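Long-range contacts in sepf-like protein (Archaeoglobus fulgidus, PDB 3ZIE), which probably acts, as an archaeal relative of the cell-division protein SepF, in assembling the FtsZ ring and anchoring it to the membrane: residues T9-V14 against D42-D47; I26-I31 against Y66-P71; K56-G61 against I74-N79. The protein carries 1 engineered substitution. All blocks are in the same frame, centred on the assembly; numbering follows the deposited sequence.

Contact 1 (T9-V14 against D42-D47)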
ATOM      1  N   THR B   9     -15.027   8.154  -1.419  1.00 16.63           N
ATOM      2  CA  THR B   9     -16.362   8.138  -2.065  1.00 18.19           C
ATOM      3  C   THR B   9     -16.819   9.507  -2.603  1.00 19.59           C
ATOM      4  O   THR B   9     -17.957   9.642  -3.093  1.00 20.02           O
ATOM      5  CB  THR B   9     -17.431   7.639  -1.072  1.00 18.40           C
ATOM      6  OG1 THR B   9     -17.268   8.336   0.170  1.00 20.62           O
ATOM      7  CG2 THR B   9     -17.249   6.138  -0.854  1.00 18.24           C
ATOM      8  N   GLY B  10     -15.931  10.499  -2.538  1.00 20.57           N
ATOM      9  CA  GLY B  10     -16.236  11.897  -2.897  1.00 21.42           C
ATOM     10  C   GLY B  10     -15.170  12.809  -2.331  1.00 21.47           C
ATOM     11  O   GLY B  10     -14.151  12.334  -1.786  1.00 23.59           O
ATOM     12  N   LEU B  11     -15.403  14.116  -2.363  1.00 19.85           N
ATOM     13  CA  LEU B  11     -14.390  15.050  -1.899  1.00 19.38           C
ATOM     14  C   LEU B  11     -14.264  15.134  -0.356  1.00 19.11           C
ATOM     15  O   LEU B  11     -13.306  15.692   0.172  1.00 16.63           O
ATOM     16  CB  LEU B  11     -14.648  16.442  -2.494  1.00 21.54           C
ATOM     17  CG  LEU B  11     -14.103  16.648  -3.923  1.00 22.95           C
ATOM     18  CD1 LEU B  11     -14.935  17.644  -4.676  1.00 26.30           C
ATOM     19  CD2 LEU B  11     -12.670  17.149  -3.818  1.00 26.06           C
ATOM     20  N   ASN B  12     -15.203  14.545   0.371  1.00 18.94           N
ATOM     21  CA  ASN B  12     -15.173  14.663   1.837  1.00 20.50           C
ATOM     22  C   ASN B  12     -14.040  13.889   2.575  1.00 19.87           C
ATOM     23  O   ASN B  12     -13.787  14.175   3.761  1.00 22.02           O
ATOM     24  CB  ASN B  12     -16.534  14.279   2.425  1.00 21.92           C
ATOM     25  CG  ASN B  12     -17.625  15.229   2.013  1.00 25.05           C
ATOM     26  OD1 ASN B  12     -18.772  14.818   1.713  1.00 25.83           O
ATOM     27  ND2 ASN B  12     -17.281  16.511   1.979  1.00 23.88           N
ATOM     28  N   GLU B  13     -13.349  12.964   1.899  1.00 17.24           N
ATOM     29  CA  GLU B  13     -12.181  12.252   2.519  1.00 16.23           C
ATOM     30  C   GLU B  13     -10.829  12.956   2.372  1.00 15.08           C
ATOM     31  O   GLU B  13      -9.857  12.637   3.073  1.00 13.23           O
ATOM     32  CB  GLU B  13     -12.081  10.805   2.022  1.00 16.94           C
ATOM     33  CG  GLU B  13     -13.289   9.941   2.414  1.00 18.53           C
ATOM     34  CD  GLU B  13     -14.514  10.298   1.552  1.00 20.88           C
ATOM     35  OE1 GLU B  13     -14.421  10.141   0.318  1.00 21.47           O
ATOM     36  OE2 GLU B  13     -15.534  10.786   2.094  1.00 23.75           O
ATOM     37  N   VAL B  14     -10.760  13.932   1.467  1.00 15.10           N
ATOM     38  CA  VAL B  14      -9.484  14.607   1.156  1.00 14.03           C
ATOM     39  C   VAL B  14      -8.912  15.312   2.368  1.00 13.33           C
ATOM     40  O   VAL B  14      -7.743  15.147   2.646  1.00 13.56           O
ATOM     41  CB  VAL B  14      -9.595  15.560  -0.061  1.00 14.21           C
ATOM     42  CG1 VAL B  14      -8.366  16.527  -0.118  1.00 12.90           C
ATOM     43  CG2 VAL B  14      -9.757  14.757  -1.358  1.00 14.76           C
ATOM     44  N   ASP B  42     -11.377  13.355 -11.036  1.00 14.00           N
ATOM     45  CA  ASP B  42     -10.397  14.354 -11.440  1.00 14.39           C
ATOM     46  C   ASP B  42     -10.125  15.389 -10.367  1.00 14.05           C
ATOM     47  O   ASP B  42      -8.963  15.729 -10.185  1.00 13.85           O
ATOM     48  CB  ASP B  42     -10.760  15.020 -12.773  1.00 14.45           C
ATOM     49  CG  ASP B  42     -10.700  14.073 -13.920  1.00 17.84           C
ATOM     50  OD1 ASP B  42     -10.128  12.952 -13.773  1.00 21.08           O
ATOM     51  OD2 ASP B  42     -11.214  14.440 -14.980  1.00 18.25           O
ATOM     52  N   ARG B  43     -11.147  15.875  -9.647  1.00 13.55           N
ATOM     53  CA  ARG B  43     -10.955  16.883  -8.608  1.00 14.02           C
ATOM     54  C   ARG B  43     -10.177  16.290  -7.447  1.00 14.11           C
ATOM     55  O   ARG B  43      -9.270  16.939  -6.881  1.00 11.53           O
ATOM     56  CB  ARG B  43     -12.272  17.409  -7.993  1.00 15.00           C
ATOM     57  CG  ARG B  43     -13.247  18.124  -8.918  1.00 20.69           C
ATOM     58  CD  ARG B  43     -14.339  18.752  -8.085  1.00 26.04           C
ATOM     59  NE  ARG B  43     -15.486  19.100  -8.897  1.00 32.25           N
ATOM     60  CZ  ARG B  43     -16.760  19.059  -8.485  1.00 36.01           C
ATOM     61  NH1 ARG B  43     -17.057  18.649  -7.246  1.00 37.27           N
ATOM     62  NH2 ARG B  43     -17.759  19.414  -9.315  1.00 35.15           N
ATOM     63  N   VAL B  44     -10.577  15.065  -7.042  1.00 12.41           N
ATOM     64  CA  VAL B  44      -9.854  14.382  -5.938  1.00 11.55           C
ATOM     65  C   VAL B  44      -8.370  14.196  -6.350  1.00 11.67           C
ATOM     66  O   VAL B  44      -7.437  14.544  -5.602  1.00 11.88           O
ATOM     67  CB  VAL B  44     -10.531  13.006  -5.613  1.00 11.43           C
ATOM     68  CG1 VAL B  44      -9.661  12.168  -4.625  1.00  9.67           C
ATOM     69  CG2 VAL B  44     -11.912  13.264  -4.939  1.00  9.93           C
ATOM     70  N   LEU B  45      -8.147  13.653  -7.547  1.00 10.54           N
ATOM     71  CA  LEU B  45      -6.763  13.346  -7.941  1.00 11.21           C
ATOM     72  C   LEU B  45      -5.954  14.650  -8.113  1.00 11.59           C
ATOM     73  O   LEU B  45      -4.737  14.702  -7.813  1.00 10.40           O
ATOM     74  CB  LEU B  45      -6.668  12.509  -9.234  1.00 11.05           C
ATOM     75  CG  LEU B  45      -7.067  11.043  -9.236  1.00 14.09           C
ATOM     76  CD1 LEU B  45      -7.110  10.432 -10.693  1.00 14.91           C
ATOM     77  CD2 LEU B  45      -6.175  10.224  -8.300  1.00 15.44           C
ATOM     78  N   LYS B  46      -6.616  15.696  -8.642  1.00 11.49           N
ATOM     79  CA  LYS B  46      -5.957  17.005  -8.663  1.00 13.58           C
ATOM     80  C   LYS B  46      -5.528  17.413  -7.217  1.00 13.24           C
ATOM     81  O   LYS B  46      -4.396  17.824  -6.977  1.00 12.10           O
ATOM     82  CB  LYS B  46      -6.853  18.089  -9.265  1.00 15.02           C
ATOM     83  CG  LYS B  46      -6.278  19.549  -9.107  1.00 19.02           C
ATOM     84  CD  LYS B  46      -7.319  20.646  -9.420  1.00 23.92           C
ATOM     85  CE  LYS B  46      -8.471  20.739  -8.349  1.00 28.94           C
ATOM     86  NZ  LYS B  46      -8.141  21.538  -7.088  1.00 28.14           N
ATOM     87  N   ASP B  47      -6.445  17.314  -6.268  1.00 12.66           N
ATOM     88  CA  ASP B  47      -6.084  17.640  -4.887  1.00 14.02           C
ATOM     89  C   ASP B  47      -4.964  16.757  -4.334  1.00 11.77           C
ATOM     90  O   ASP B  47      -4.093  17.230  -3.654  1.00 11.19           O
ATOM     91  CB  ASP B  47      -7.292  17.581  -3.954  1.00 14.06           C
ATOM     92  CG  ASP B  47      -8.362  18.608  -4.296  1.00 19.28           C
ATOM     93  OD1 ASP B  47      -8.124  19.605  -5.037  1.00 18.20           O
ATOM     94  OD2 ASP B  47      -9.457  18.398  -3.786  1.00 20.08           O
TER
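The loop that carries the chain from strand 2-7 into helix 14-22 rests here on helix 38-55, joining the two helices that line one face of the sheet in this SepF-like domain. Leu11 is the main wedge. Its CD1 lies at the edge of the Arg43 guanidinium, near its plane and 3.5 Å from NH1, while it also touches the arginine's CD. The other branch, Leu11 CD2, sits 3.4 Å from Asp47 OD2, one turn on from Arg43, and 4.1 Å from Val44 CG2. The leucine crosses both the arginine and the aspartate at about a right angle. Val14, at the start of helix 14-22, divides its methyls in a similar way: CG1 reaches Asp47 CB at 4.1 Å and CG2 reaches Val44 CG1 at 4.2 Å. With its CG1 anti to the backbone N (chi1 171°), Val44 holds that methyl against Val14 and turns CG2 to Gly10 O and Leu11.

Within the loop, Thr9 N donates to Glu13 OE1 over 2.7 Å, meeting the oxygen from above the carboxylate plane, which ties the turn together. Lys46 NZ forms a salt bridge of 2.8 Å with Asp47 OD1. The two segments are held by van der Waals contact, in which the leucine methyls lie against charged groups and the two valines against each other; the polar bonds run within each segment, where the salt bridge should partly offset the aspartate's charge.

Contact 2 (I26-I31 against Y66-P71); sequences IVVADI and YVIMTP. Engineered in segment 66-71: Met69 (natural residue Ile).
Val27 and Met69 face each other as a hydrogen-bonded antiparallel pair, Val27 N reaching Met69 O at 3.1 Å and Met69 N reaching Val27 O at 2.8 Å. Two residues along, Ala29 and Val67 repeat the pattern with two bonds of 2.9 Å, Ala29 N to Val67 O and Val67 N to Ala29 O. Between and beyond them come the non-hydrogen-bonded pairs Val28 with Ile68 and Asp30 with Tyr66.

With CG beside its own backbone N (chi1 -68°), Tyr66 carries its ring over toward strand 26-30. Asp30 CB approaches CE1 of the ring to 3.6 Å, and OD1 stands over one face, offset toward the rim, with the carboxylate tilted 29° from the ring plane. Asp30 OD1 takes its hydrogen bond from Ala32 N, which helps fix the carboxylate there. Val28 CG1 packs on Tyr66 CD1 at 3.9 Å. At the far end Ile26 CG1 touches Pro71 CD at 3.6 Å.

The face bearing Val27, Ala29, Val67 and the engineered Met69, a selenomethionine, turns to the helices: Ile17 and Ile21 of helix 14-22 and Leu48 and Leu51 of helix 38-55 touch Met69. Opposite, Val28 and Tyr66 pack on Leu62 of the second subunit. Strands 2-7 and 58-62 complete the four-stranded sheet by flanking this central pair.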
ATOM      1  N   ILE B  26       1.452   7.401   5.898  1.00  7.62           N
ATOM      2  CA  ILE B  26       1.263   6.931   4.510  1.00  7.01           C
ATOM      3  C   ILE B  26      -0.233   6.635   4.364  1.00  8.41           C
ATOM      4  O   ILE B  26      -0.856   6.063   5.289  1.00  8.21           O
ATOM      5  CB  ILE B  26       2.108   5.693   4.218  1.00  7.78           C
ATOM      6  CG1 ILE B  26       3.616   6.078   4.273  1.00  8.38           C
ATOM      7  CG2 ILE B  26       1.721   4.963   2.817  1.00  7.48           C
ATOM      8  CD1 ILE B  26       4.540   4.915   4.439  1.00  9.25           C
ATOM      9  N   VAL B  27      -0.818   7.051   3.240  1.00  6.67           N
ATOM     10  CA  VAL B  27      -2.215   6.733   2.965  1.00  7.01           C
ATOM     11  C   VAL B  27      -2.322   5.935   1.681  1.00  7.62           C
ATOM     12  O   VAL B  27      -1.721   6.323   0.653  1.00  7.26           O
ATOM     13  CB  VAL B  27      -3.077   7.999   2.799  1.00  7.72           C
ATOM     14  CG1 VAL B  27      -4.528   7.623   2.421  1.00  8.65           C
ATOM     15  CG2 VAL B  27      -3.036   8.850   4.064  1.00  7.84           C
ATOM     16  N   VAL B  28      -3.053   4.823   1.746  1.00  7.09           N
ATOM     17  CA  VAL B  28      -3.395   4.063   0.555  1.00  8.42           C
ATOM     18  C   VAL B  28      -4.889   4.344   0.346  1.00  9.85           C
ATOM     19  O   VAL B  28      -5.741   4.045   1.191  1.00 10.58           O
ATOM     20  CB  VAL B  28      -3.086   2.563   0.698  1.00  8.99           C
ATOM     21  CG1 VAL B  28      -3.470   1.770  -0.642  1.00 10.42           C
ATOM     22  CG2 VAL B  28      -1.584   2.359   0.945  1.00  8.78           C
ATOM     23  N   ALA B  29      -5.215   5.006  -0.759  1.00 11.06           N
ATOM     24  CA  ALA B  29      -6.611   5.432  -1.006  1.00 12.40           C
ATOM     25  C   ALA B  29      -7.304   4.547  -2.034  1.00 13.33           C
ATOM     26  O   ALA B  29      -6.768   4.302  -3.149  1.00 13.86           O
ATOM     27  CB  ALA B  29      -6.612   6.905  -1.448  1.00 12.36           C
ATOM     28  N   ASP B  30      -8.501   4.051  -1.668  1.00 13.53           N
ATOM     29  CA  ASP B  30      -9.300   3.263  -2.581  1.00 13.05           C
ATOM     30  C   ASP B  30     -10.163   4.238  -3.345  1.00 12.33           C
ATOM     31  O   ASP B  30     -10.941   4.954  -2.720  1.00 12.46           O
ATOM     32  CB  ASP B  30     -10.196   2.288  -1.802  1.00 14.56           C
ATOM     33  CG  ASP B  30     -10.952   1.328  -2.718  1.00 18.13           C
ATOM     34  OD1 ASP B  30     -10.866   1.442  -3.946  1.00 20.70           O
ATOM     35  OD2 ASP B  30     -11.625   0.393  -2.212  1.00 23.96           O
ATOM     36  N   ILE B  31      -9.989   4.302  -4.669  1.00 12.86           N
ATOM     37  CA  ILE B  31     -10.822   5.200  -5.496  1.00 12.59           C
ATOM     38  C   ILE B  31     -11.849   4.454  -6.366  1.00 13.28           C
ATOM     39  O   ILE B  31     -12.457   5.087  -7.267  1.00 12.01           O
ATOM     40  CB  ILE B  31      -9.950   6.126  -6.449  1.00 13.16           C
ATOM     41  CG1 ILE B  31      -9.066   5.233  -7.350  1.00 15.43           C
ATOM     42  CG2 ILE B  31      -9.290   7.265  -5.559  1.00 13.00           C
ATOM     43  CD1 ILE B  31      -8.205   5.869  -8.409  1.00 18.98           C
ATOM     44  N   TYR B  66      -6.605   1.765  -6.593  1.00 14.63           N
ATOM     45  CA  TYR B  66      -5.892   2.361  -5.457  1.00 11.90           C
ATOM     46  C   TYR B  66      -4.831   3.366  -5.906  1.00 10.47           C
ATOM     47  O   TYR B  66      -4.300   3.288  -6.995  1.00 10.27           O
ATOM     48  CB  TYR B  66      -5.153   1.290  -4.614  1.00 12.29           C
ATOM     49  CG  TYR B  66      -6.100   0.403  -3.903  1.00 12.13           C
ATOM     50  CD1 TYR B  66      -6.628   0.759  -2.667  1.00 11.40           C
ATOM     51  CD2 TYR B  66      -6.469  -0.804  -4.462  1.00 13.58           C
ATOM     52  CE1 TYR B  66      -7.548  -0.086  -2.011  1.00 13.23           C
ATOM     53  CE2 TYR B  66      -7.406  -1.627  -3.830  1.00 14.92           C
ATOM     54  CZ  TYR B  66      -7.933  -1.248  -2.606  1.00 12.98           C
ATOM     55  OH  TYR B  66      -8.838  -2.078  -1.988  1.00 13.74           O
ATOM     56  N   VAL B  67      -4.485   4.259  -5.007  1.00 10.62           N
ATOM     57  CA  VAL B  67      -3.377   5.185  -5.202  1.00 11.99           C
ATOM     58  C   VAL B  67      -2.603   5.189  -3.889  1.00 12.50           C
ATOM     59  O   VAL B  67      -3.193   5.256  -2.827  1.00 12.71           O
ATOM     60  CB  VAL B  67      -3.943   6.609  -5.509  1.00 13.42           C
ATOM     61  CG1 VAL B  67      -2.893   7.575  -5.628  1.00 15.74           C
ATOM     62  CG2 VAL B  67      -4.609   6.590  -6.885  1.00 14.63           C
ATOM     63  N   ILE B  68      -1.287   5.124  -3.954  1.00 11.90           N
ATOM     64  CA  ILE B  68      -0.458   5.130  -2.749  1.00 10.09           C
ATOM     65  C   ILE B  68       0.109   6.542  -2.618  1.00 11.52           C
ATOM     66  O   ILE B  68       0.680   7.083  -3.577  1.00  9.42           O
ATOM     67  CB  ILE B  68       0.708   4.139  -2.834  1.00 10.51           C
ATOM     68  CG1 ILE B  68       0.240   2.686  -3.046  1.00 11.00           C
ATOM     69  CG2 ILE B  68       1.553   4.233  -1.557  1.00 10.97           C
ATOM     70  CD1 ILE B  68       1.366   1.714  -3.561  1.00 11.55           C
HETATM   71  N   MSE B  69      -0.050   7.133  -1.443  1.00 10.46           N
HETATM   72  CA  MSE B  69       0.465   8.475  -1.191  1.00 12.61           C
HETATM   73  C   MSE B  69       1.444   8.463  -0.057  1.00 11.63           C
HETATM   74  O   MSE B  69       1.132   7.933   1.028  1.00 11.19           O
HETATM   75  CB  MSE B  69      -0.729   9.373  -0.835  1.00 12.09           C
HETATM   76  CG  MSE B  69      -1.696   9.460  -2.062  1.00 17.01           C
HETATM   77 SE   MSE B  69      -2.836  10.790  -1.381  1.00 31.11          SE
HETATM   78  CE  MSE B  69      -1.217  12.140  -1.824  1.00  9.36           C
ATOM     79  N   THR B  70       2.624   9.058  -0.261  1.00 11.51           N
ATOM     80  CA  THR B  70       3.638   9.037   0.815  1.00  9.92           C
ATOM     81  C   THR B  70       3.962  10.453   1.298  1.00  9.78           C
ATOM     82  O   THR B  70       3.812  11.419   0.504  1.00 10.32           O
ATOM     83  CB  THR B  70       4.938   8.395   0.358  1.00 11.14           C
ATOM     84  OG1 THR B  70       5.426   9.073  -0.796  1.00 12.20           O
ATOM     85  CG2 THR B  70       4.723   6.909  -0.002  1.00 11.80           C
ATOM     86  N   PRO B  71       4.429  10.581   2.559  1.00  8.76           N
ATOM     87  CA  PRO B  71       4.791  11.876   3.073  1.00  8.39           C
ATOM     88  C   PRO B  71       6.242  12.229   2.737  1.00  9.73           C
ATOM     89  O   PRO B  71       6.952  11.435   2.088  1.00  8.78           O
ATOM     90  CB  PRO B  71       4.662  11.672   4.597  1.00  8.71           C
ATOM     91  CG  PRO B  71       5.211  10.229   4.764  1.00  7.27           C
ATOM     92  CD  PRO B  71       4.506   9.532   3.623  1.00  7.43           C
TER

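Contact 3 (K56-G61 against I74-N79); sequences KGDIVG and IKVDRN
A side-chain contact between two strands that do not pair with each other, this one links strand 58-62, one of the two outer strands of the chain's own sheet, to the weakly bonded strand 75-78 toward the C terminus. The segments' axes approach to 6.7 Å and run at 40°, too far apart and too divergent for regular backbone pairing. Asp58 bridges the gap instead. Its CG is anti to the backbone N (chi1 -153°), and OD2 accepts from Val76 N over 3.0 Å in a nearly straight bond of 170°, met on the anti side of the carboxylate. The other oxygen, OD1, receives a weak bond from Ile59 N, so both ends of the group have a backbone partner. The bent chain of Lys75 brings CD to 3.9 Å from Asp58 OD2.

Further on, Val60 and Val76 meet tip to tip, with Val60 CG2 3.7 Å from Val76 CB. Arg78 reaches back toward Val60, the edge of its guanidinium to the methyls, NH1 standing 3.2 Å from Val60 CG1. Asp77 OD1 then accepts from Asn79 N, an Asx turn at the corner where the chain leaves this strand.

Ile59 points away from this contact and packs against Leu48 and Ala52 of helix 38-55. Thr70 OG1 of strand 66-70 is hydrogen-bonded to both Asp58 N and Ile74 O, tying the starts of the two segments to the same neighbour. Residues 75-77 pair in parallel with a strand of the second subunit, extending the sheet across the interface.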
ATOM      1  N   LYS B  56       6.545  17.446  -0.958  1.00  8.29           N
ATOM      2  CA  LYS B  56       7.616  16.678  -1.609  1.00  9.22           C
ATOM      3  C   LYS B  56       7.452  15.178  -1.377  1.00 10.28           C
ATOM      4  O   LYS B  56       8.448  14.447  -1.154  1.00  9.83           O
ATOM      5  CB  LYS B  56       9.029  17.142  -1.205  1.00 10.28           C
ATOM      6  CG  LYS B  56       9.199  18.654  -1.451  1.00 14.46           C
ATOM      7  CD  LYS B  56      10.625  19.120  -1.140  1.00 17.23           C
ATOM      8  CE  LYS B  56      10.792  20.614  -1.493  1.00 19.77           C
ATOM      9  NZ  LYS B  56      12.286  21.042  -1.560  1.00 23.87           N
ATOM     10  N   GLY B  57       6.205  14.714  -1.492  1.00 10.55           N
ATOM     11  CA  GLY B  57       5.886  13.315  -1.234  1.00 10.90           C
ATOM     12  C   GLY B  57       5.704  12.688  -2.608  1.00 13.01           C
ATOM     13  O   GLY B  57       6.044  13.317  -3.620  1.00 12.89           O
ATOM     14  N   ASP B  58       5.236  11.441  -2.640  1.00 10.76           N
ATOM     15  CA  ASP B  58       5.041  10.736  -3.876  1.00 11.59           C
ATOM     16  C   ASP B  58       3.557  10.315  -3.981  1.00 11.66           C
ATOM     17  O   ASP B  58       2.840  10.247  -2.964  1.00  9.74           O
ATOM     18  CB  ASP B  58       5.939   9.514  -3.867  1.00 11.50           C
ATOM     19  CG  ASP B  58       6.323   9.059  -5.244  1.00 17.26           C
ATOM     20  OD1 ASP B  58       5.768   9.590  -6.250  1.00 15.58           O
ATOM     21  OD2 ASP B  58       7.202   8.138  -5.321  1.00 19.79           O
ATOM     22  N   ILE B  59       3.085  10.053  -5.195  1.00 10.26           N
ATOM     23  CA  ILE B  59       1.736   9.495  -5.347  1.00 11.48           C
ATOM     24  C   ILE B  59       1.787   8.580  -6.546  1.00 12.05           C
ATOM     25  O   ILE B  59       2.214   9.033  -7.613  1.00 12.21           O
ATOM     26  CB  ILE B  59       0.674  10.601  -5.529  1.00 11.95           C
ATOM     27  CG1 ILE B  59      -0.716  10.030  -5.783  1.00 12.55           C
ATOM     28  CG2 ILE B  59       1.042  11.592  -6.716  1.00 11.93           C
ATOM     29  CD1 ILE B  59      -1.797  11.107  -5.688  1.00 18.27           C
ATOM     30  N   VAL B  60       1.401   7.315  -6.384  1.00 10.53           N
ATOM     31  CA  VAL B  60       1.588   6.317  -7.440  1.00 11.76           C
ATOM     32  C   VAL B  60       0.290   5.468  -7.522  1.00 11.85           C
ATOM     33  O   VAL B  60      -0.219   5.046  -6.494  1.00  9.58           O
ATOM     34  CB  VAL B  60       2.809   5.447  -7.055  1.00 12.53           C
ATOM     35  CG1 VAL B  60       3.021   4.330  -8.016  1.00 15.08           C
ATOM     36  CG2 VAL B  60       4.121   6.327  -7.053  1.00 14.09           C
ATOM     37  N   GLY B  61      -0.217   5.190  -8.718  1.00 10.95           N
ATOM     38  CA  GLY B  61      -1.353   4.282  -8.859  1.00 12.58           C
ATOM     39  C   GLY B  61      -0.941   2.863  -8.475  1.00 13.54           C
ATOM     40  O   GLY B  61       0.214   2.479  -8.684  1.00 14.56           O
ATOM     41  N   ILE B  74       9.595   9.864   1.878  1.00 12.41           N
ATOM     42  CA  ILE B  74       9.267   8.432   1.627  1.00 12.96           C
ATOM     43  C   ILE B  74       8.866   8.384   0.163  1.00 12.20           C
ATOM     44  O   ILE B  74       8.091   9.224  -0.302  1.00 11.91           O
ATOM     45  CB  ILE B  74       8.196   7.826   2.605  1.00 10.94           C
ATOM     46  CG1 ILE B  74       8.687   7.917   4.083  1.00 11.26           C
ATOM     47  CG2 ILE B  74       7.813   6.363   2.170  1.00 11.02           C
ATOM     48  CD1 ILE B  74       7.659   7.514   5.216  1.00 10.18           C
ATOM     49  N   LYS B  75       9.508   7.500  -0.596  1.00 12.72           N
ATOM     50  CA  LYS B  75       9.236   7.413  -2.033  1.00 14.79           C
ATOM     51  C   LYS B  75       8.699   6.034  -2.329  1.00 14.33           C
ATOM     52  O   LYS B  75       8.776   5.141  -1.476  1.00 12.43           O
ATOM     53  CB  LYS B  75      10.495   7.646  -2.887  1.00 17.25           C
ATOM     54  CG  LYS B  75      11.043   9.126  -2.863  1.00 22.41           C
ATOM     55  CD  LYS B  75      10.070  10.094  -3.645  1.00 26.18           C
ATOM     56  CE  LYS B  75      10.493  11.578  -3.641  1.00 27.00           C
ATOM     57  NZ  LYS B  75      11.890  11.749  -4.185  1.00 31.81           N
ATOM     58  N   VAL B  76       8.076   5.886  -3.487  1.00 14.76           N
ATOM     59  CA  VAL B  76       7.691   4.574  -3.987  1.00 15.30           C
ATOM     60  C   VAL B  76       8.766   4.117  -4.944  1.00 16.36           C
ATOM     61  O   VAL B  76       9.092   4.826  -5.896  1.00 17.63           O
ATOM     62  CB  VAL B  76       6.339   4.624  -4.698  1.00 15.86           C
ATOM     63  CG1 VAL B  76       5.940   3.220  -5.229  1.00 15.49           C
ATOM     64  CG2 VAL B  76       5.258   5.150  -3.752  1.00 14.31           C
ATOM     65  N   ASP B  77       9.368   2.963  -4.694  1.00 15.80           N
ATOM     66  CA  ASP B  77      10.277   2.357  -5.685  1.00 16.20           C
ATOM     67  C   ASP B  77       9.388   1.731  -6.773  1.00 16.85           C
ATOM     68  O   ASP B  77       8.655   0.763  -6.516  1.00 18.51           O
ATOM     69  CB  ASP B  77      11.173   1.337  -5.005  1.00 16.19           C
ATOM     70  CG  ASP B  77      12.053   0.567  -5.967  1.00 16.40           C
ATOM     71  OD1 ASP B  77      12.095   0.933  -7.173  1.00 14.52           O
ATOM     72  OD2 ASP B  77      12.682  -0.431  -5.502  1.00 19.02           O
ATOM     73  N   ARG B  78       9.422   2.312  -7.977  1.00 16.85           N
ATOM     74  CA  ARG B  78       8.562   1.856  -9.108  1.00 16.90           C
ATOM     75  C   ARG B  78       9.029   0.583  -9.819  1.00 16.81           C
ATOM     76  O   ARG B  78       8.321   0.055 -10.660  1.00 17.12           O
ATOM     77  CB  ARG B  78       8.477   2.916 -10.158  1.00 18.30           C
ATOM     78  CG  ARG B  78       7.681   4.184  -9.736  1.00 20.66           C
ATOM     79  CD  ARG B  78       7.849   5.151 -10.900  1.00 23.64           C
ATOM     80  NE  ARG B  78       6.980   6.324 -10.884  1.00 29.54           N
ATOM     81  CZ  ARG B  78       5.710   6.325 -10.538  1.00 28.09           C
ATOM     82  NH1 ARG B  78       5.151   5.195 -10.183  1.00 31.32           N
ATOM     83  NH2 ARG B  78       5.011   7.456 -10.572  1.00 31.24           N
ATOM     84  N   ASN B  79      10.204   0.080  -9.468  1.00 15.39           N
ATOM     85  CA  ASN B  79      10.625  -1.224  -9.994  1.00 14.26           C
ATOM     86  C   ASN B  79      10.002  -2.343  -9.128  1.00 14.26           C
ATOM     87  O   ASN B  79      10.389  -2.482  -7.987  1.00 13.15           O
ATOM     88  CB  ASN B  79      12.148  -1.321  -9.879  1.00 15.49           C
ATOM     89  CG  ASN B  79      12.692  -2.676 -10.350  1.00 16.91           C
ATOM     90  OD1 ASN B  79      12.297  -3.197 -11.386  1.00 18.63           O
ATOM     91  ND2 ASN B  79      13.584  -3.255  -9.552  1.00 20.07           N
TER

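In the fold
Contact 2 occupies the middle of the chain, its centre about 3 Å from the chain's own, with contact 3 centred about 10 Å away, sharing the sheet through strand 58-62, and contact 1 centred about 12 Å away, in the helical layer. Contacts 1 and 3 lie on opposite sides of the chain's centre, about 19 Å apart between centres. Helix 38-55 links all three along the chain: contact 1 uses the helix, which follows strand 26-30 of contact 2 and precedes strand 58-62 of contact 3. Segments of contact 2 alternate along the chain with those of both others, interlocking the fold. Each contact touches the second subunit, consistent with a dimeric SepF-like domain.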